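Local atomic coordinates of Arf-GAP (Mus musculus, PDB entry 5C79), a protein that probably stimulates GTP hydrolysis by the small GTPase ARF1 in a phosphatidylinositol 4,5-bisphosphate-dependent way, and binds that lipid through its PH domain. Residues S39-K47 against Q57-N65; V89-F99 against Q111-I122. All coordinates share one frame; numbering follows the deposited sequence.

Interaction 1: residues S39-K47 against Q57-N65; sequences SEKKGFLLK and QRRKCAVKN. With PBU ((2R)-3-{[(R)-hydroxy{[(1R,2R,3S,4R,5R,6S)-2,3,6-trihydroxy-4,5-bis(phosphonooxy)cyclohexyl]oxy}phosphoryl]oxy}propane-1 ,2-diyl dibutanoate), chain C.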
loop_
_atom_site.group_PDB
_atom_site.type_symbol
_atom_site.label_atom_id
_atom_site.label_comp_id
_atom_site.label_asym_id
_atom_site.label_seq_id
_atom_site.Cartn_x
_atom_site.Cartn_y
_atom_site.Cartn_z
ATOM N N SER A 39 -9.606 8.583 2.621
ATOM C CA SER A 39 -8.397 8.195 3.352
ATOM C C SER A 39 -8.427 6.762 3.896
ATOM O O SER A 39 -7.487 6.358 4.585
ATOM C CB SER A 39 -8.169 9.171 4.513
ATOM O OG SER A 39 -9.288 9.180 5.386
ATOM N N GLU A 40 -9.496 6.019 3.581
ATOM C CA GLU A 40 -9.654 4.616 3.919
ATOM C C GLU A 40 -9.958 3.807 2.672
ATOM O O GLU A 40 -10.602 4.305 1.738
ATOM C CB GLU A 40 -10.810 4.431 4.909
ATOM C CG GLU A 40 -10.628 5.144 6.218
ATOM C CD GLU A 40 -11.806 4.989 7.179
ATOM O OE1 GLU A 40 -12.815 4.356 6.843
ATOM O OE2 GLU A 40 -11.721 5.539 8.292
ATOM N N LYS A 41 -9.474 2.566 2.643
ATOM C CA LYS A 41 -9.739 1.645 1.556
ATOM C C LYS A 41 -9.529 0.207 2.047
ATOM O O LYS A 41 -8.571 -0.070 2.776
ATOM C CB LYS A 41 -8.806 1.917 0.377
ATOM C CG LYS A 41 -9.047 1.091 -0.879
ATOM C CD LYS A 41 -8.156 1.560 -2.000
ATOM C CE LYS A 41 -8.265 0.709 -3.236
ATOM N NZ LYS A 41 -9.569 0.930 -3.934
ATOM N N LYS A 42 -10.404 -0.697 1.592
ATOM C CA LYS A 42 -10.270 -2.139 1.816
ATOM C C LYS A 42 -10.123 -2.761 0.455
ATOM O O LYS A 42 -10.928 -2.495 -0.447
ATOM C CB LYS A 42 -11.526 -2.699 2.487
ATOM C CG LYS A 42 -11.794 -2.111 3.866
ATOM C CD LYS A 42 -13.046 -2.709 4.486
ATOM C CE LYS A 42 -13.395 -2.027 5.797
ATOM N NZ LYS A 42 -14.635 -2.621 6.364
ATOM N N GLY A 43 -9.122 -3.601 0.287
ATOM C CA GLY A 43 -8.976 -4.276 -0.981
ATOM C C GLY A 43 -7.869 -5.305 -0.988
ATOM O O GLY A 43 -7.576 -5.941 0.025
ATOM N N PHE A 44 -7.268 -5.434 -2.147
ATOM C CA PHE A 44 -6.148 -6.339 -2.374
ATOM C C PHE A 44 -5.058 -5.618 -3.137
ATOM O O PHE A 44 -5.302 -4.713 -3.927
ATOM C CB PHE A 44 -6.632 -7.540 -3.171
ATOM C CG PHE A 44 -7.653 -8.367 -2.450
ATOM C CD1 PHE A 44 -9.018 -8.094 -2.570
ATOM C CD2 PHE A 44 -7.255 -9.399 -1.652
ATOM C CE1 PHE A 44 -9.954 -8.865 -1.884
ATOM C CE2 PHE A 44 -8.178 -10.174 -0.968
ATOM C CZ PHE A 44 -9.527 -9.893 -1.082
ATOM N N LEU A 45 -3.826 -6.017 -2.864
ATOM C CA LEU A 45 -2.661 -5.611 -3.639
ATOM C C LEU A 45 -1.832 -6.866 -3.947
ATOM O O LEU A 45 -1.831 -7.808 -3.159
ATOM C CB LEU A 45 -1.797 -4.625 -2.862
ATOM C CG LEU A 45 -2.336 -3.186 -2.845
ATOM C CD1 LEU A 45 -1.538 -2.379 -1.837
ATOM C CD2 LEU A 45 -2.295 -2.537 -4.202
ATOM N N LEU A 46 -1.186 -6.891 -5.104
ATOM C CA LEU A 46 -0.139 -7.884 -5.381
ATOM C C LEU A 46 1.122 -7.407 -4.642
ATOM O O LEU A 46 1.492 -6.262 -4.777
ATOM C CB LEU A 46 0.119 -8.005 -6.883
ATOM C CG LEU A 46 -1.048 -8.488 -7.721
ATOM C CD1 LEU A 46 -0.717 -8.383 -9.195
ATOM C CD2 LEU A 46 -1.359 -9.930 -7.342
ATOM N N LYS A 47 1.745 -8.298 -3.874
ATOM C CA LYS A 47 3.001 -8.010 -3.160
ATOM C C LYS A 47 4.055 -8.949 -3.693
ATOM O O LYS A 47 3.859 -10.152 -3.674
ATOM C CB LYS A 47 2.833 -8.178 -1.672
ATOM C CG LYS A 47 4.199 -8.108 -0.942
ATOM C CD LYS A 47 4.179 -8.234 0.548
ATOM C CE LYS A 47 3.740 -9.578 1.063
ATOM N NZ LYS A 47 4.700 -10.708 1.055
ATOM N N GLN A 57 2.171 -11.908 -5.392
ATOM C CA GLN A 57 1.263 -12.656 -4.534
ATOM C C GLN A 57 0.190 -11.741 -4.003
ATOM O O GLN A 57 0.475 -10.691 -3.394
ATOM C CB GLN A 57 1.997 -13.347 -3.375
ATOM C CG GLN A 57 3.086 -14.282 -3.880
ATOM C CD GLN A 57 3.840 -14.991 -2.787
ATOM O OE1 GLN A 57 4.411 -14.378 -1.906
ATOM N NE2 GLN A 57 3.882 -16.315 -2.876
ATOM N N ARG A 58 -1.063 -12.137 -4.207
ATOM C CA ARG A 58 -2.186 -11.294 -3.794
ATOM C C ARG A 58 -2.371 -11.300 -2.279
ATOM O O ARG A 58 -2.447 -12.359 -1.634
ATOM C CB ARG A 58 -3.485 -11.728 -4.494
ATOM C CG ARG A 58 -4.601 -10.737 -4.239
ATOM C CD ARG A 58 -5.683 -10.779 -5.277
ATOM N NE ARG A 58 -6.398 -12.028 -5.138
ATOM C CZ ARG A 58 -7.213 -12.525 -6.068
ATOM N NH1 ARG A 58 -7.405 -11.899 -7.249
ATOM N NH2 ARG A 58 -7.816 -13.678 -5.830
ATOM N N ARG A 59 -2.480 -10.120 -1.707
ATOM C CA ARG A 59 -2.702 -9.961 -0.275
ATOM C C ARG A 59 -3.839 -9.005 0.043
ATOM O O ARG A 59 -4.047 -7.989 -0.629
ATOM C CB ARG A 59 -1.424 -9.452 0.390
ATOM C CG ARG A 59 -0.250 -10.389 0.245
ATOM C CD ARG A 59 -0.480 -11.651 1.050
ATOM N NE ARG A 59 0.651 -12.587 0.958
ATOM C CZ ARG A 59 0.706 -13.699 0.209
ATOM N NH1 ARG A 59 -0.272 -14.074 -0.604
ATOM N NH2 ARG A 59 1.802 -14.468 0.269
ATOM N N LYS A 60 -4.607 -9.349 1.064
ATOM C CA LYS A 60 -5.654 -8.472 1.564
ATOM C C LYS A 60 -4.967 -7.290 2.254
ATOM O O LYS A 60 -4.117 -7.497 3.099
ATOM C CB LYS A 60 -6.508 -9.213 2.598
ATOM C CG LYS A 60 -7.733 -8.444 3.037
ATOM C CD LYS A 60 -8.415 -9.054 4.264
ATOM C CE LYS A 60 -8.869 -7.962 5.230
ATOM N NZ LYS A 60 -9.371 -8.549 6.505
ATOM N N CYS A 61 -5.334 -6.073 1.865
ATOM C CA CYS A 61 -4.750 -4.835 2.393
ATOM C C CYS A 61 -5.857 -3.874 2.768
ATOM O O CYS A 61 -6.874 -3.812 2.099
ATOM C CB CYS A 61 -3.861 -4.182 1.334
ATOM S SG CYS A 61 -2.373 -5.117 1.011
ATOM N N ALA A 62 -5.632 -3.107 3.821
ATOM C CA ALA A 62 -6.587 -2.083 4.213
ATOM C C ALA A 62 -5.849 -0.869 4.785
ATOM O O ALA A 62 -4.862 -1.029 5.504
ATOM C CB ALA A 62 -7.572 -2.628 5.231
ATOM N N VAL A 63 -6.398 0.300 4.515
ATOM C CA VAL A 63 -5.936 1.559 5.093
ATOM C C VAL A 63 -7.004 2.165 6.005
ATOM O O VAL A 63 -8.173 2.322 5.612
ATOM C CB VAL A 63 -5.569 2.598 4.031
ATOM C CG1 VAL A 63 -5.063 3.875 4.703
ATOM C CG2 VAL A 63 -4.524 2.045 3.092
ATOM N N LYS A 64 -6.607 2.447 7.233
ATOM C CA LYS A 64 -7.501 3.060 8.225
ATOM C C LYS A 64 -6.658 3.651 9.340
ATOM O O LYS A 64 -5.648 3.080 9.744
ATOM C CB LYS A 64 -8.498 2.064 8.808
ATOM C CG LYS A 64 -9.726 2.723 9.416
ATOM C CD LYS A 64 -10.884 1.761 9.568
ATOM C CE LYS A 64 -11.984 2.374 10.423
ATOM N NZ LYS A 64 -13.077 1.380 10.605
ATOM N N ASN A 65 -7.098 4.792 9.846
ATOM C CA ASN A 65 -6.389 5.487 10.937
ATOM C C ASN A 65 -4.886 5.666 10.712
ATOM O O ASN A 65 -4.090 5.508 11.636
ATOM C CB ASN A 65 -6.609 4.748 12.277
ATOM C CG ASN A 65 -8.064 4.486 12.579
ATOM O OD1 ASN A 65 -8.437 3.350 12.787
ATOM N ND2 ASN A 65 -8.874 5.500 12.566
HETATM P P1 PBU C . 5.772 -18.812 -0.376
HETATM P P4 PBU C . 7.891 -11.640 2.372
HETATM P P5 PBU C . 3.500 -13.368 3.689
HETATM C "C3'" PBU C . 7.291 -20.783 -1.141
HETATM C "C2'" PBU C . 8.668 -21.027 -0.569
HETATM O "O2'" PBU C . 9.660 -20.714 -1.563
HETATM C "C1'" PBU C . 8.707 -22.451 0.006
HETATM O "O1'" PBU C . 9.424 -22.398 1.231
HETATM C C1 PBU C . 6.235 -16.377 0.698
HETATM O O1 PBU C . 6.317 -17.802 0.783
HETATM C C2 PBU C . 7.583 -15.734 0.295
HETATM O O2 PBU C . 8.693 -16.004 1.154
HETATM C C3 PBU C . 7.460 -14.243 0.324
HETATM O O3 PBU C . 8.746 -13.641 0.023
HETATM C C4 PBU C . 6.878 -13.863 1.692
HETATM O O4 PBU C . 6.778 -12.496 1.665
HETATM C C5 PBU C . 5.497 -14.363 2.028
HETATM O O5 PBU C . 4.976 -13.931 3.316
HETATM C C6 PBU C . 5.646 -15.855 2.024
HETATM O O6 PBU C . 4.341 -16.310 2.247
HETATM C C7 PBU C . 9.756 -21.606 -2.724
HETATM O O7 PBU C . 8.952 -21.537 -3.639
HETATM C C8 PBU C . 10.912 -22.578 -2.805
HETATM C C9 PBU C . 12.081 -21.850 -3.447
HETATM C C10 PBU C . 12.319 -20.557 -2.698
HETATM C C11 PBU C . 8.869 -22.778 2.517
HETATM O O11 PBU C . 7.672 -22.708 2.737
HETATM C C12 PBU C . 9.825 -23.269 3.570
HETATM C C13 PBU C . 10.614 -24.432 2.980
HETATM C C14 PBU C . 11.816 -23.953 2.196
HETATM O O41 PBU C . 9.148 -11.467 1.528
HETATM O O42 PBU C . 7.958 -12.303 3.737
HETATM O O43 PBU C . 7.231 -10.291 2.303
HETATM O O51 PBU C . 3.873 -12.595 4.944
HETATM O O52 PBU C . 3.233 -12.440 2.510
HETATM O O53 PBU C . 2.397 -14.329 3.832
HETATM O OP1 PBU C . 6.548 -20.163 -0.102
HETATM O OP2 PBU C . 6.081 -18.194 -1.729
HETATM O OP3 PBU C . 4.371 -19.275 -0.078
HETATM O O HOH W 1 -9.324 6.568 9.210
HETATM O O HOH W 2 4.659 -11.731 -1.465
#
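Lys47 and Arg59 lie on the same face of the hairpin, and both side chains end on one phosphate oxygen of the bound lipid, O52. Lys47 NZ is 2.7 Å from PBU O52. The bends at chi3 and chi4 (66° and 79°) curl the amine round, so that it also bonds O43 of the neighbouring phosphate. Arg59 NE reaches PBU O52 at 3.0 Å, at the guanidinium edge and in plane; NH2 adds a weak bond. Arg59 NH1 turns back to the carbonyl of Arg58, and Gln57 CB lies over one guanidinium face. The phosphate between these close cations probably offsets their charges. Gln57 NE2 donates to PBU OP2 at 3.1 Å. Its OE1 accepts from a water that also donates to Lys47 O and accepts from Lys47 NZ.

Between the strands, eight backbone bonds satisfy N and O of Lys41, Gly43, Leu45 and Lys47 against Val63, Cys61, Arg59 and Gln57. The longest is Lys41 N to Val63 O, 3.3 Å. Lys41 NZ pairs with Asp117 on the C-terminal helix. This is the first beta hairpin of a PH domain; its loop end helps form the phosphoinositide site with Arg53, His72, Ala73 and Arg106.

Interaction 2: residues V89-F99 against Q111-I122; sequences VKPNAEDKKSF and QAEDEQDYIAWI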
loop_
_atom_site.group_PDB
_atom_site.type_symbol
_atom_site.label_atom_id
_atom_site.label_comp_id
_atom_site.label_asym_id
_atom_site.label_seq_id
_atom_site.Cartn_x
_atom_site.Cartn_y
_atom_site.Cartn_z
ATOM N N VAL A 89 5.574 6.482 -0.480
ATOM C CA VAL A 89 5.122 5.876 -1.752
ATOM C C VAL A 89 6.036 6.337 -2.888
ATOM O O VAL A 89 6.357 7.524 -3.007
ATOM C CB VAL A 89 3.663 6.229 -2.095
ATOM C CG1 VAL A 89 3.294 5.702 -3.468
ATOM C CG2 VAL A 89 2.736 5.640 -1.049
ATOM N N LYS A 90 6.460 5.396 -3.721
ATOM C CA LYS A 90 7.239 5.702 -4.911
ATOM C C LYS A 90 6.545 5.030 -6.084
ATOM O O LYS A 90 6.643 3.804 -6.244
ATOM C CB LYS A 90 8.672 5.243 -4.823
ATOM C CG LYS A 90 9.477 5.688 -6.037
ATOM C CD LYS A 90 10.926 5.325 -5.914
ATOM C CE LYS A 90 11.704 5.900 -7.092
ATOM N NZ LYS A 90 13.124 5.476 -7.022
ATOM N N PRO A 91 5.802 5.816 -6.866
ATOM C CA PRO A 91 5.128 5.195 -8.000
ATOM C C PRO A 91 6.123 4.740 -9.024
ATOM O O PRO A 91 7.222 5.242 -9.105
ATOM C CB PRO A 91 4.226 6.314 -8.560
ATOM C CG PRO A 91 4.319 7.445 -7.626
ATOM C CD PRO A 91 5.587 7.273 -6.844
ATOM N N ASN A 92 5.699 3.781 -9.829
ATOM C CA ASN A 92 6.551 3.254 -10.862
ATOM C C ASN A 92 6.782 4.298 -11.971
ATOM O O ASN A 92 5.896 5.102 -12.311
ATOM C CB ASN A 92 5.922 2.009 -11.428
ATOM C CG ASN A 92 6.872 1.184 -12.224
ATOM O OD1 ASN A 92 6.800 1.186 -13.430
ATOM N ND2 ASN A 92 7.746 0.434 -11.553
ATOM N N ALA A 93 7.984 4.257 -12.542
ATOM C CA ALA A 93 8.405 5.222 -13.574
ATOM C C ALA A 93 7.615 5.095 -14.870
ATOM O O ALA A 93 7.533 6.044 -15.655
ATOM C CB ALA A 93 9.878 5.026 -13.881
ATOM N N GLU A 94 7.014 3.916 -15.047
ATOM C CA GLU A 94 6.700 3.328 -16.344
ATOM C C GLU A 94 5.246 2.815 -16.569
ATOM O O GLU A 94 4.620 3.165 -17.569
ATOM C CB GLU A 94 7.708 2.166 -16.561
ATOM C CG GLU A 94 7.201 0.773 -16.138
ATOM C CD GLU A 94 8.150 -0.108 -15.367
ATOM O OE1 GLU A 94 9.325 0.241 -15.197
ATOM O OE2 GLU A 94 7.700 -1.173 -14.905
ATOM N N ASP A 95 4.721 1.989 -15.658
ATOM C CA ASP A 95 3.636 1.055 -15.981
ATOM C C ASP A 95 2.275 1.467 -15.458
ATOM O O ASP A 95 1.267 0.868 -15.830
ATOM C CB ASP A 95 4.012 -0.387 -15.586
ATOM C CG ASP A 95 4.051 -0.629 -14.079
ATOM O OD1 ASP A 95 3.952 0.324 -13.259
ATOM O OD2 ASP A 95 4.174 -1.823 -13.735
ATOM N N LYS A 96 2.248 2.501 -14.614
ATOM C CA LYS A 96 1.006 3.030 -14.019
ATOM C C LYS A 96 0.151 1.932 -13.377
ATOM O O LYS A 96 -1.080 1.971 -13.437
ATOM C CB LYS A 96 0.197 3.828 -15.046
ATOM C CG LYS A 96 0.899 5.075 -15.604
ATOM C CD LYS A 96 0.115 5.671 -16.769
ATOM C CE LYS A 96 0.997 6.520 -17.685
ATOM N NZ LYS A 96 1.026 7.949 -17.247
ATOM N N LYS A 97 0.825 0.910 -12.838
ATOM C CA LYS A 97 0.189 -0.087 -11.941
ATOM C C LYS A 97 1.008 -0.489 -10.721
ATOM O O LYS A 97 0.416 -0.942 -9.721
ATOM C CB LYS A 97 -0.211 -1.376 -12.645
ATOM C CG LYS A 97 -1.271 -1.252 -13.699
ATOM C CD LYS A 97 -1.901 -2.603 -13.997
ATOM C CE LYS A 97 -0.922 -3.599 -14.601
ATOM N NZ LYS A 97 -1.627 -4.895 -14.864
ATOM N N SER A 98 2.331 -0.421 -10.826
ATOM C CA SER A 98 3.228 -0.826 -9.760
ATOM C C SER A 98 3.611 0.383 -8.927
ATOM O O SER A 98 3.814 1.471 -9.458
ATOM C CB SER A 98 4.505 -1.471 -10.271
ATOM O OG SER A 98 4.194 -2.605 -11.086
ATOM N N PHE A 99 3.775 0.168 -7.630
ATOM C CA PHE A 99 4.405 1.178 -6.785
ATOM C C PHE A 99 5.129 0.518 -5.637
ATOM O O PHE A 99 4.748 -0.544 -5.192
ATOM C CB PHE A 99 3.380 2.186 -6.237
ATOM C CG PHE A 99 2.306 1.587 -5.380
ATOM C CD1 PHE A 99 1.201 0.978 -5.938
ATOM C CD2 PHE A 99 2.378 1.690 -3.978
ATOM C CE1 PHE A 99 0.186 0.453 -5.112
ATOM C CE2 PHE A 99 1.380 1.190 -3.175
ATOM C CZ PHE A 99 0.293 0.566 -3.734
ATOM N N GLN A 111 1.746 -4.103 -6.646
ATOM C CA GLN A 111 1.092 -3.854 -7.942
ATOM C C GLN A 111 -0.405 -3.862 -7.762
ATOM O O GLN A 111 -0.975 -4.783 -7.150
ATOM C CB GLN A 111 1.585 -4.825 -9.008
ATOM C CG GLN A 111 1.075 -4.518 -10.396
ATOM C CD GLN A 111 1.636 -5.433 -11.451
ATOM O OE1 GLN A 111 0.946 -6.320 -11.965
ATOM N NE2 GLN A 111 2.891 -5.195 -11.816
ATOM N N ALA A 112 -1.060 -2.826 -8.291
ATOM C CA ALA A 112 -2.519 -2.775 -8.300
ATOM C C ALA A 112 -3.074 -3.569 -9.491
ATOM O O ALA A 112 -2.361 -3.927 -10.412
ATOM C CB ALA A 112 -2.991 -1.329 -8.389
ATOM N N GLU A 113 -4.383 -3.756 -9.476
ATOM C CA GLU A 113 -5.092 -4.451 -10.592
ATOM C C GLU A 113 -5.016 -3.790 -11.961
ATOM O O GLU A 113 -4.828 -4.464 -12.981
ATOM C CB GLU A 113 -6.557 -4.619 -10.219
ATOM C CG GLU A 113 -7.357 -5.608 -11.068
ATOM C CD GLU A 113 -8.825 -5.638 -10.664
ATOM O OE1 GLU A 113 -9.156 -5.227 -9.505
ATOM O OE2 GLU A 113 -9.646 -6.075 -11.508
ATOM N N ASP A 114 -5.230 -2.489 -11.979
ATOM C CA ASP A 114 -5.074 -1.684 -13.173
ATOM C C ASP A 114 -4.712 -0.239 -12.798
ATOM O O ASP A 114 -4.529 0.038 -11.620
ATOM C CB ASP A 114 -6.355 -1.752 -14.012
ATOM C CG ASP A 114 -7.581 -1.327 -13.255
ATOM O OD1 ASP A 114 -7.507 -0.594 -12.245
ATOM O OD2 ASP A 114 -8.662 -1.740 -13.691
ATOM N N GLU A 115 -4.619 0.612 -13.827
ATOM C CA GLU A 115 -4.383 2.079 -13.786
ATOM C C GLU A 115 -5.231 2.795 -12.740
ATOM O O GLU A 115 -4.726 3.533 -11.884
ATOM C CB GLU A 115 -4.634 2.735 -15.191
ATOM C CG GLU A 115 -5.549 2.009 -16.213
ATOM C CD GLU A 115 -7.033 2.351 -16.077
ATOM O OE1 GLU A 115 -7.753 1.548 -15.436
ATOM O OE2 GLU A 115 -7.479 3.426 -16.594
ATOM N N GLN A 116 -6.517 2.554 -12.826
ATOM C CA GLN A 116 -7.485 3.216 -11.966
ATOM C C GLN A 116 -7.351 2.770 -10.484
ATOM O O GLN A 116 -7.442 3.590 -9.565
ATOM C CB GLN A 116 -8.901 2.971 -12.481
ATOM C CG GLN A 116 -9.242 3.769 -13.752
ATOM C CD GLN A 116 -10.063 5.031 -13.485
ATOM O OE1 GLN A 116 -9.794 5.774 -12.534
ATOM N NE2 GLN A 116 -11.078 5.279 -14.332
ATOM N N ASP A 117 -7.182 1.473 -10.253
ATOM C CA ASP A 117 -6.972 1.022 -8.850
ATOM C C ASP A 117 -5.634 1.455 -8.296
ATOM O O ASP A 117 -5.540 1.708 -7.102
ATOM C CB ASP A 117 -7.215 -0.463 -8.591
ATOM C CG ASP A 117 -7.792 -0.706 -7.182
ATOM O OD1 ASP A 117 -8.715 0.046 -6.718
ATOM O OD2 ASP A 117 -7.366 -1.620 -6.500
ATOM N N TYR A 118 -4.616 1.541 -9.155
ATOM C CA TYR A 118 -3.315 2.160 -8.825
ATOM C C TYR A 118 -3.508 3.603 -8.352
ATOM O O TYR A 118 -3.004 3.976 -7.307
ATOM C CB TYR A 118 -2.355 2.085 -10.031
ATOM C CG TYR A 118 -1.167 3.020 -10.145
ATOM C CD1 TYR A 118 -1.289 4.258 -10.786
ATOM C CD2 TYR A 118 0.107 2.657 -9.662
ATOM C CE1 TYR A 118 -0.194 5.098 -10.921
ATOM C CE2 TYR A 118 1.198 3.488 -9.821
ATOM C CZ TYR A 118 1.041 4.708 -10.436
ATOM O OH TYR A 118 2.109 5.544 -10.604
ATOM N N ILE A 119 -4.273 4.384 -9.108
ATOM C CA ILE A 119 -4.555 5.789 -8.739
ATOM C C ILE A 119 -5.285 5.827 -7.394
ATOM O O ILE A 119 -4.939 6.628 -6.535
ATOM C CB ILE A 119 -5.354 6.559 -9.810
ATOM C CG1 ILE A 119 -4.463 6.848 -11.031
ATOM C CG2 ILE A 119 -5.857 7.906 -9.291
ATOM C CD1 ILE A 119 -3.234 7.701 -10.783
ATOM N N ALA A 120 -6.255 4.945 -7.220
ATOM C CA ALA A 120 -7.018 4.843 -5.979
ATOM C C ALA A 120 -6.150 4.522 -4.782
ATOM O O ALA A 120 -6.175 5.261 -3.767
ATOM C CB ALA A 120 -8.125 3.837 -6.101
ATOM N N TRP A 121 -5.372 3.436 -4.892
ATOM C CA TRP A 121 -4.439 3.077 -3.778
ATOM C C TRP A 121 -3.476 4.199 -3.427
ATOM O O TRP A 121 -3.304 4.581 -2.263
ATOM C CB TRP A 121 -3.656 1.804 -4.092
ATOM C CG TRP A 121 -4.403 0.604 -3.737
ATOM C CD1 TRP A 121 -4.985 -0.308 -4.595
ATOM C CD2 TRP A 121 -4.705 0.171 -2.412
ATOM N NE1 TRP A 121 -5.654 -1.275 -3.843
ATOM C CE2 TRP A 121 -5.459 -1.018 -2.505
ATOM C CE3 TRP A 121 -4.383 0.663 -1.141
ATOM C CZ2 TRP A 121 -5.930 -1.702 -1.354
ATOM C CZ3 TRP A 121 -4.839 -0.024 -0.013
ATOM C CH2 TRP A 121 -5.585 -1.197 -0.129
ATOM N N ILE A 122 -2.816 4.749 -4.430
ATOM C CA ILE A 122 -1.812 5.785 -4.163
ATOM C C ILE A 122 -2.468 7.054 -3.579
ATOM O O ILE A 122 -1.945 7.672 -2.656
ATOM C CB ILE A 122 -0.986 6.085 -5.394
ATOM C CG1 ILE A 122 -0.090 4.875 -5.688
ATOM C CG2 ILE A 122 -0.089 7.287 -5.160
ATOM C CD1 ILE A 122 0.623 4.965 -7.014
HETATM O O HOH W 3 -1.718 -6.035 -12.055
#
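Tyr118 reaches from the helix into the loop between strands 88-91 and 98-103. Its CG lies anti to the backbone N (chi1 159°), which carries the ring off the helix toward Lys96 and Lys97. Tyr118 CB starts the contact, 3.6 Å from Lys96 O. CG and CD1 lie beside the same oxygen. Tyr118 CD2 is 3.4 Å from Lys97 C, and Tyr118 CE2 is 3.3 Å from Ser98 O, which sits at the ring edge. CE1 and CZ run past Lys96 CA. The peptide of Lys96 and Lys97 thus spans one ring face, with Lys96 C over its centre. Ile122 CD1 is on the opposite face. At the tip, Tyr118 OH is 3.0 Å from Pro91 CB; the two side chains cross at about a right angle. A glycine in place of Tyr118 would probably open a gap between Ile122 and the 96-97 peptide and let the loop shift.

Deeper in, Ile122 CG1 makes a CH-pi contact with the face of Phe99, 4.2 Å from the ring centroid. Trp121 CB touches the same ring.

Ala112 N donates to Lys97 O at 2.8 Å. Gln111 NE2 gives a bond to Ser98 OG at 3.0 Å, with the oxygen near the amide plane. Ser98 OG in turn donates to the syn lone pair of Asp95 OD2. Asp95 OD1 accepts from the backbone N of Lys97, an Asx turn, and of Ser98, an Asx motif, both from one face. A water joins Lys97 NZ to Gln111 OE1 and Ala112 O. Asp114, just before the helix, is its N-cap; its OD1 accepts from Asp117 N. The apolar groups probably do most to hold the helix on the sheet; the hydrogen bonds tie the loop end to residues 111-112 and, through Asp95, help set its shape.

In the fold
Interaction 1 pairs two neighbouring strands of the sheet, and interaction 2 sets the sheet and a loop against the start of the C-terminal helix. Both are partly buried. Interaction 1 has its centre about 6 Å from that of the chain, against about 10 Å for interaction 2; its exposed Lys42, Phe44, Arg58 and Lys60 share the face away from the helix. Interaction 1 is mainly backbone hydrogen bonding, with a cationic end turned to the lipid phosphates. Interaction 2 is mostly apolar and aromatic, with a polar loop beside it. They meet where Leu46 O lies 2.9 Å from Gln111 N, a probable hydrogen bond. Trp121 makes a cation-pi contact with Lys41 and packs on Leu45, Cys61 and Val63.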